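Local coordinates for hypothetical protein (Porphyromonas gingivalis W83, PDB 2P3P) that is of unknown function but belongs to the DUF3256 family, is probably membrane-associated, and binds magnesium, at residues P126-F131 with T151-Q156; Q144-S149 with P182-F187. All coordinates share one frame; numbering follows the deposited sequence. Where two conformers were deposited one is given.

Contacts 1 and 2 sit on the same side of the chain's centre, their own centres about 13 Å apart, and their segments alternate along the sequence: 126-131, 144-149, 151-156, 182-187. Contact 1 sets a short 3-10 turn against the start of edge strand 155-159 of the four-stranded antiparallel sheet; contact 2 packs helix 141-146 against helix 181-184 and the residues after it, about 27 Å from the chain's centre. S149 at the end of segment 144-149 is a Mg(2+) ligand, although no ion is bound to this chain in the model. The side chain of S153 in contact 1 lies about 9 Å from that of S149, so contact 2 includes a residue of that site in its segment and contact 1 lies near it.

Contact 1 of 2, residues P126-F131 with T151-Q156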
ATOM      1  N   PRO A 126      -4.277  11.102  -5.146  1.00  9.82           N
ATOM      2  CA  PRO A 126      -4.846  12.414  -4.827  1.00 10.57           C
ATOM      3  C   PRO A 126      -3.783  13.494  -4.687  1.00 10.68           C
ATOM      4  O   PRO A 126      -2.614  13.158  -4.478  1.00 12.18           O
ATOM      5  CB  PRO A 126      -5.560  12.191  -3.494  1.00 10.75           C
ATOM      6  CG  PRO A 126      -5.023  10.955  -2.917  1.00  9.37           C
ATOM      7  CD  PRO A 126      -4.470  10.114  -4.064  1.00  9.91           C
ATOM      8  N   ARG A 127      -4.193  14.745  -4.922  1.00 10.77           N
ATOM      9  CA  ARG A 127      -3.373  15.933  -4.674  1.00 10.94           C
ATOM     10  C   ARG A 127      -3.425  16.244  -3.197  1.00  9.19           C
ATOM     11  O   ARG A 127      -4.384  15.860  -2.507  1.00  8.21           O
ATOM     12  CB  ARG A 127      -3.885  17.155  -5.452  1.00 10.64           C
ATOM     13  CG  ARG A 127      -3.834  17.006  -6.970  1.00 12.73           C
ATOM     14  CD  ARG A 127      -4.511  18.161  -7.714  1.00 15.49           C
ATOM     15  NE  ARG A 127      -4.072  19.475  -7.236  1.00 20.02           N
ATOM     16  CZ  ARG A 127      -4.183  20.617  -7.911  1.00 21.37           C
ATOM     17  NH1 ARG A 127      -3.753  21.735  -7.359  1.00 22.27           N
ATOM     18  NH2 ARG A 127      -4.697  20.643  -9.135  1.00 23.35           N
ATOM     19  N   ILE A 128      -2.434  16.986  -2.712  1.00  9.21           N
ATOM     20  CA  ILE A 128      -2.438  17.309  -1.293  1.00  9.45           C
ATOM     21  C   ILE A 128      -3.687  18.145  -0.951  1.00  9.26           C
ATOM     22  O   ILE A 128      -4.159  18.119   0.191  1.00  8.70           O
ATOM     23  CB  ILE A 128      -1.131  18.006  -0.839  1.00 10.33           C
ATOM     24  CG1 ILE A 128      -1.022  18.035   0.686  1.00 11.06           C
ATOM     25  CG2 ILE A 128      -1.039  19.461  -1.402  1.00  7.55           C
ATOM     26  CD1 ILE A 128      -1.047  16.675   1.380  1.00  8.79           C
ATOM     27  N   GLU A 129      -4.244  18.890  -1.919  1.00  9.38           N
ATOM     28  CA  GLU A 129      -5.385  19.751  -1.616  1.00  9.12           C
ATOM     29  C   GLU A 129      -6.632  18.965  -1.257  1.00  9.11           C
ATOM     30  O   GLU A 129      -7.547  19.510  -0.612  1.00  8.36           O
ATOM     31  CB  GLU A 129      -5.701  20.765  -2.750  1.00  9.16           C
ATOM     32  CG  GLU A 129      -6.245  20.147  -4.062  1.00  9.71           C
ATOM     33  CD  GLU A 129      -6.753  21.181  -5.063  1.00  9.35           C
ATOM     34  OE1 GLU A 129      -6.762  22.422  -4.771  1.00  7.70           O
ATOM     35  OE2 GLU A 129      -7.173  20.738  -6.154  1.00 10.43           O
ATOM     36  N   ASP A 130      -6.675  17.710  -1.708  1.00  9.47           N
ATOM     37  CA  ASP A 130      -7.746  16.785  -1.316  1.00  9.29           C
ATOM     38  C   ASP A 130      -7.838  16.543   0.189  1.00  9.02           C
ATOM     39  O   ASP A 130      -8.861  16.032   0.660  1.00  9.37           O
ATOM     40  CB  ASP A 130      -7.617  15.477  -2.074  1.00  8.60           C
ATOM     41  CG  ASP A 130      -7.749  15.679  -3.575  1.00 13.21           C
ATOM     42  OD1 ASP A 130      -8.483  16.595  -4.002  1.00 14.13           O
ATOM     43  OD2 ASP A 130      -7.116  14.920  -4.312  1.00 19.15           O
ATOM     44  N   PHE A 131      -6.793  16.916   0.923  1.00  7.70           N
ATOM     45  CA  PHE A 131      -6.710  16.671   2.361  1.00  8.85           C
ATOM     46  C   PHE A 131      -6.935  17.990   3.113  1.00  9.25           C
ATOM     47  O   PHE A 131      -6.755  18.070   4.350  1.00  8.74           O
ATOM     48  CB  PHE A 131      -5.334  16.089   2.725  1.00  9.23           C
ATOM     49  CG  PHE A 131      -5.086  14.724   2.183  1.00  8.39           C
ATOM     50  CD1 PHE A 131      -5.449  13.589   2.918  1.00 11.19           C
ATOM     51  CD2 PHE A 131      -4.535  14.546   0.927  1.00 10.71           C
ATOM     52  CE1 PHE A 131      -5.245  12.319   2.423  1.00  5.41           C
ATOM     53  CE2 PHE A 131      -4.347  13.262   0.419  1.00  6.06           C
ATOM     54  CZ  PHE A 131      -4.707  12.151   1.187  1.00  7.27           C
ATOM     55  N   THR A 151       5.074  19.733  -0.029  0.50  9.50           N
ATOM     56  CA  THR A 151       5.657  18.852  -1.052  0.50  9.85           C
ATOM     57  C   THR A 151       7.108  18.572  -0.648  0.50  9.53           C
ATOM     58  O   THR A 151       7.849  19.515  -0.384  0.50 11.48           O
ATOM     59  CB  THR A 151       5.593  19.545  -2.431  0.50 10.03           C
ATOM     60  OG1 THR A 151       4.225  19.799  -2.789  0.50 11.07           O
ATOM     61  CG2 THR A 151       6.251  18.694  -3.504  0.50  9.24           C
ATOM     62  N   PRO A 152       7.559  17.299  -0.638  1.00  9.44           N
ATOM     63  CA  PRO A 152       6.919  16.073  -1.158  1.00  8.70           C
ATOM     64  C   PRO A 152       5.685  15.687  -0.367  1.00  8.27           C
ATOM     65  O   PRO A 152       5.677  15.743   0.853  1.00  8.07           O
ATOM     66  CB  PRO A 152       8.028  15.008  -1.043  1.00  9.72           C
ATOM     67  CG  PRO A 152       9.268  15.776  -0.988  1.00  9.90           C
ATOM     68  CD  PRO A 152       8.942  17.005  -0.215  1.00  9.44           C
ATOM     69  N   SER A 153       4.627  15.320  -1.081  1.00  7.68           N
ATOM     70  CA  SER A 153       3.368  15.066  -0.446  1.00  6.42           C
ATOM     71  C   SER A 153       3.262  13.580  -0.097  1.00  6.31           C
ATOM     72  O   SER A 153       2.472  12.840  -0.679  1.00  5.30           O
ATOM     73  CB  SER A 153       2.224  15.515  -1.334  1.00  7.08           C
ATOM     74  OG  SER A 153       2.346  16.889  -1.649  1.00  7.37           O
ATOM     75  N   TYR A 154       3.993  13.182   0.934  1.00  5.58           N
ATOM     76  CA  TYR A 154       3.979  11.788   1.393  1.00  5.19           C
ATOM     77  C   TYR A 154       2.574  11.366   1.759  1.00  5.08           C
ATOM     78  O   TYR A 154       1.812  12.124   2.372  1.00  4.37           O
ATOM     79  CB  TYR A 154       4.933  11.577   2.572  1.00  5.32           C
ATOM     80  CG  TYR A 154       6.346  12.060   2.341  1.00  5.72           C
ATOM     81  CD1 TYR A 154       7.183  11.379   1.487  1.00  8.49           C
ATOM     82  CD2 TYR A 154       6.848  13.187   2.993  1.00  6.83           C
ATOM     83  CE1 TYR A 154       8.484  11.789   1.262  1.00  5.93           C
ATOM     84  CE2 TYR A 154       8.166  13.618   2.758  1.00  7.96           C
ATOM     85  CZ  TYR A 154       8.974  12.903   1.904  1.00  7.72           C
ATOM     86  OH  TYR A 154      10.298  13.272   1.640  1.00  8.68           O
HETATM   87  N   MSE A 155       2.214  10.165   1.336  1.00  6.30           N
HETATM   88  CA  MSE A 155       0.922   9.580   1.665  1.00  5.62           C
HETATM   89  C   MSE A 155       1.071   8.076   1.892  1.00  5.75           C
HETATM   90  O   MSE A 155       1.782   7.365   1.164  1.00  4.75           O
HETATM   91  CB  MSE A 155      -0.141   9.848   0.570  1.00  5.98           C
HETATM   92  CG  MSE A 155      -0.416  11.329   0.307  1.00  6.50           C
HETATM   93 SE   MSE A 155      -1.375  11.569  -1.364  0.80  7.66          SE
HETATM   94  CE  MSE A 155      -1.094  13.534  -1.627  1.00  6.46           C
ATOM     95  N   GLN A 156       0.413   7.601   2.941  1.00  6.76           N
ATOM     96  CA  GLN A 156       0.411   6.190   3.292  1.00  7.55           C
ATOM     97  C   GLN A 156      -0.946   5.563   2.949  1.00  7.83           C
ATOM     98  O   GLN A 156      -2.014   6.042   3.368  1.00  8.68           O
ATOM     99  CB  GLN A 156       0.674   6.018   4.804  1.00  7.36           C
ATOM    100  CG  GLN A 156       0.711   4.544   5.227  1.00  8.11           C
ATOM    101  CD  GLN A 156       1.179   4.358   6.653  1.00  8.85           C
ATOM    102  OE1 GLN A 156       1.236   5.328   7.444  1.00  9.86           O
ATOM    103  NE2 GLN A 156       1.431   3.128   7.012  1.00  7.89           N
TER
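The selenomethionine M155, at the start of edge strand 155-159, is the bump here, and the hollow that takes it is lined by P126, I128 and F131, where a loop runs into the 3-10 turn 128-131. CG of M155 is anti to its carbonyl carbon (chi1 -60°) and the chain is extended beyond it, so SE and CE are carried straight toward the loop and the turn that follows it. CE goes deepest, 3.3 Å from the backbone O of P126 and 3.9 Å from CE2 of F131. One step back, SE rests 4.0 Å from CG of P126, the two side chains sliding past each other in opposite directions. The F131 ring crosses M155 obliquely: SE stands 5.0 Å from the ring centroid, 66° off the normal, a Met-aromatic contact. I128 puts CG1 anti to its backbone N (chi1 -167°), and CD1 borders the hollow 4.3 Å from CE of M155.

A smaller bump lies beside it. S153, centre of an inverse gamma turn, brings OG to 3.7 Å from CB of I128, while that hydroxyl hydrogen-bonds to O of L150. P126 and F131 also touch Y195 and L193 of strand 193-197 of the same sheet. With no hydrogen bond between them, the two segments meet by van der Waals packing, apolar and selenium-aromatic, with the CE methyl also against the P126 carbonyl.

Contact 2 of 2, residues Q144-S149 with P182-F187; sequences QAIYAS and PLAAIF
Two short helices, 141-146 and 181-184, pack against each other near their C-terminal parts, away from the protein's sheets. I146 carries most of the contact, pointing toward the second segment, where L183 and A184 of helix 181-184 and F187 just after it receive its branches.

Aliphatic contacts first join I146 to L183 and A184. CG1 of I146 is anti to its own carbonyl carbon (chi1 -62°), which sends that branch across to the backbone of the second helix, 3.8 Å from N of A184 and 4.1 Å from CB of A184. Its tip, CD1, bends on toward L183 and lies 4.0 Å from both CB and CD1 of that residue, the two side chains crossing obliquely. CD1 of L183 also reaches back to A145, the residue before I146, meeting its CB at 3.8 Å on the more exposed margin.

The aromatic contact is with F187, which holds CG in the crowded position between its backbone N and carbonyl carbon (chi1 78°). CZ of F187 lies 4.0 Å from CG2 of I146, at the ring edge, with CB of I146 in the ring plane. The same ring meets F132 edge-to-face and also touches Y143, so I146 borders a small aromatic cluster.

Backbone bonds shape each segment separately, and none passes between them. F187 N bonds to O of A184, which brings the phenylalanine back toward I146. In the other segment S149, a Mg(2+)-binding residue though no ion is bound to this chain, lies three residues past I146, and its backbone N lies 2.7 Å from O of I146 in a hydrogen bond.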
ATOM      1  N   GLN A 144       0.437  30.207   3.141  1.00  9.47           N
ATOM      2  CA  GLN A 144       1.656  30.704   2.513  1.00 10.27           C
ATOM      3  C   GLN A 144       2.932  30.326   3.282  1.00 10.59           C
ATOM      4  O   GLN A 144       3.968  29.994   2.649  1.00 10.24           O
ATOM      5  CB  GLN A 144       1.545  32.241   2.241  1.00 10.10           C
ATOM      6  CG  GLN A 144       0.569  32.499   1.084  1.00 12.17           C
ATOM      7  CD  GLN A 144       0.111  33.977   0.882  1.00 14.30           C
ATOM      8  OE1 GLN A 144       0.237  34.832   1.767  1.00 17.65           O
ATOM      9  NE2 GLN A 144      -0.432  34.260  -0.320  1.00 18.77           N
ATOM     10  N   ALA A 145       2.843  30.283   4.608  1.00  9.10           N
ATOM     11  CA  ALA A 145       3.964  29.898   5.447  1.00 10.70           C
ATOM     12  C   ALA A 145       4.281  28.391   5.339  1.00 10.89           C
ATOM     13  O   ALA A 145       5.445  27.990   5.415  1.00 12.39           O
ATOM     14  CB  ALA A 145       3.702  30.308   6.917  1.00  9.95           C
ATOM     15  N   ILE A 146       3.260  27.548   5.168  1.00 11.32           N
ATOM     16  CA  ILE A 146       3.443  26.078   5.140  1.00 11.03           C
ATOM     17  C   ILE A 146       3.592  25.538   3.700  1.00 10.34           C
ATOM     18  O   ILE A 146       4.114  24.451   3.517  1.00  9.87           O
ATOM     19  CB  ILE A 146       2.218  25.359   5.763  1.00 11.81           C
ATOM     20  CG1 ILE A 146       2.042  25.743   7.233  1.00 12.71           C
ATOM     21  CG2 ILE A 146       2.268  23.786   5.549  1.00 12.20           C
ATOM     22  CD1 ILE A 146       3.339  25.734   8.060  1.00 14.67           C
ATOM     23  N   TYR A 147       3.181  26.322   2.703  1.00  9.66           N
ATOM     24  CA  TYR A 147       3.061  25.880   1.317  1.00 10.56           C
ATOM     25  C   TYR A 147       4.252  25.038   0.847  1.00  9.55           C
ATOM     26  O   TYR A 147       4.095  23.937   0.343  1.00  9.88           O
ATOM     27  CB  TYR A 147       2.948  27.084   0.368  1.00 12.79           C
ATOM     28  CG  TYR A 147       2.862  26.660  -1.061  1.00 14.45           C
ATOM     29  CD1 TYR A 147       1.711  26.041  -1.527  1.00 16.67           C
ATOM     30  CD2 TYR A 147       3.941  26.800  -1.941  1.00 15.65           C
ATOM     31  CE1 TYR A 147       1.596  25.611  -2.830  1.00 16.62           C
ATOM     32  CE2 TYR A 147       3.829  26.368  -3.269  1.00 16.97           C
ATOM     33  CZ  TYR A 147       2.643  25.767  -3.694  1.00 17.00           C
ATOM     34  OH  TYR A 147       2.468  25.311  -4.982  1.00 19.13           O
ATOM     35  N   ALA A 148       5.446  25.575   0.993  1.00  8.54           N
ATOM     36  CA  ALA A 148       6.647  24.877   0.511  1.00  9.31           C
ATOM     37  C   ALA A 148       6.936  23.569   1.284  1.00 10.14           C
ATOM     38  O   ALA A 148       7.672  22.694   0.771  1.00 11.51           O
ATOM     39  CB  ALA A 148       7.838  25.803   0.523  1.00  9.31           C
ATOM     40  N   SER A 149       6.346  23.409   2.475  1.00  8.68           N
ATOM     41  CA  SER A 149       6.506  22.187   3.233  1.00 10.20           C
ATOM     42  C   SER A 149       5.480  21.086   2.856  1.00 10.32           C
ATOM     43  O   SER A 149       5.562  19.949   3.352  1.00 11.12           O
ATOM     44  CB  SER A 149       6.492  22.473   4.726  1.00 10.85           C
ATOM     45  OG  SER A 149       7.684  23.131   5.102  1.00 15.93           O
ATOM     46  N   PRO A 182       0.697  24.282  14.281  1.00 13.37           N
ATOM     47  CA  PRO A 182      -0.510  25.124  14.487  1.00 12.37           C
ATOM     48  C   PRO A 182      -0.998  25.931  13.253  1.00 13.01           C
ATOM     49  O   PRO A 182      -2.191  26.191  13.135  1.00 11.15           O
ATOM     50  CB  PRO A 182      -0.118  26.026  15.667  1.00 13.17           C
ATOM     51  CG  PRO A 182       1.008  25.284  16.340  1.00 12.94           C
ATOM     52  CD  PRO A 182       1.769  24.650  15.223  1.00 12.55           C
ATOM     53  N   LEU A 183      -0.103  26.244  12.310  1.00 12.56           N
ATOM     54  CA  LEU A 183      -0.495  26.976  11.108  1.00 12.26           C
ATOM     55  C   LEU A 183      -1.174  25.992  10.187  1.00 12.25           C
ATOM     56  O   LEU A 183      -2.287  26.229   9.723  1.00 11.73           O
ATOM     57  CB  LEU A 183       0.691  27.586  10.394  1.00 11.91           C
ATOM     58  CG  LEU A 183       1.492  28.626  11.181  1.00 12.72           C
ATOM     59  CD1 LEU A 183       2.756  28.997  10.366  1.00 13.65           C
ATOM     60  CD2 LEU A 183       0.601  29.824  11.498  1.00 12.60           C
ATOM     61  N   ALA A 184      -0.515  24.860   9.963  1.00 11.58           N
ATOM     62  CA  ALA A 184      -1.089  23.818   9.132  1.00 12.09           C
ATOM     63  C   ALA A 184      -2.450  23.313   9.606  1.00 11.97           C
ATOM     64  O   ALA A 184      -3.302  22.928   8.792  1.00 11.92           O
ATOM     65  CB  ALA A 184      -0.073  22.663   9.003  1.00 12.73           C
ATOM     66  N   ALA A 185      -2.681  23.342  10.911  1.00 10.98           N
ATOM     67  CA  ALA A 185      -3.900  22.746  11.467  1.00 11.89           C
ATOM     68  C   ALA A 185      -5.188  23.422  10.970  1.00 12.27           C
ATOM     69  O   ALA A 185      -6.269  22.811  11.022  1.00 13.49           O
ATOM     70  CB  ALA A 185      -3.854  22.784  13.016  1.00 10.04           C
ATOM     71  N   ILE A 186      -5.090  24.687  10.552  1.00 12.97           N
ATOM     72  CA  ILE A 186      -6.270  25.424  10.092  1.00 12.66           C
ATOM     73  C   ILE A 186      -6.751  24.965   8.737  1.00 12.80           C
ATOM     74  O   ILE A 186      -7.896  25.293   8.365  1.00 12.76           O
ATOM     75  CB  ILE A 186      -6.103  26.987  10.091  1.00 13.67           C
ATOM     76  CG1 ILE A 186      -5.264  27.509   8.934  1.00 12.70           C
ATOM     77  CG2 ILE A 186      -5.498  27.447  11.384  1.00 12.89           C
ATOM     78  CD1 ILE A 186      -5.374  29.043   8.720  1.00 13.78           C
ATOM     79  N   PHE A 187      -5.892  24.262   7.983  1.00 11.62           N
ATOM     80  CA  PHE A 187      -6.253  23.845   6.642  1.00 11.54           C
ATOM     81  C   PHE A 187      -5.892  22.395   6.235  1.00 10.95           C
ATOM     82  O   PHE A 187      -6.540  21.853   5.366  1.00 12.25           O
ATOM     83  CB  PHE A 187      -5.731  24.854   5.629  1.00 10.12           C
ATOM     84  CG  PHE A 187      -4.267  24.730   5.325  1.00  9.98           C
ATOM     85  CD1 PHE A 187      -3.824  23.875   4.311  1.00 10.41           C
ATOM     86  CD2 PHE A 187      -3.333  25.458   6.056  1.00  6.80           C
ATOM     87  CE1 PHE A 187      -2.494  23.780   4.028  1.00 10.02           C
ATOM     88  CE2 PHE A 187      -1.995  25.354   5.780  1.00 11.06           C
ATOM     89  CZ  PHE A 187      -1.566  24.504   4.798  1.00  8.37           C
TER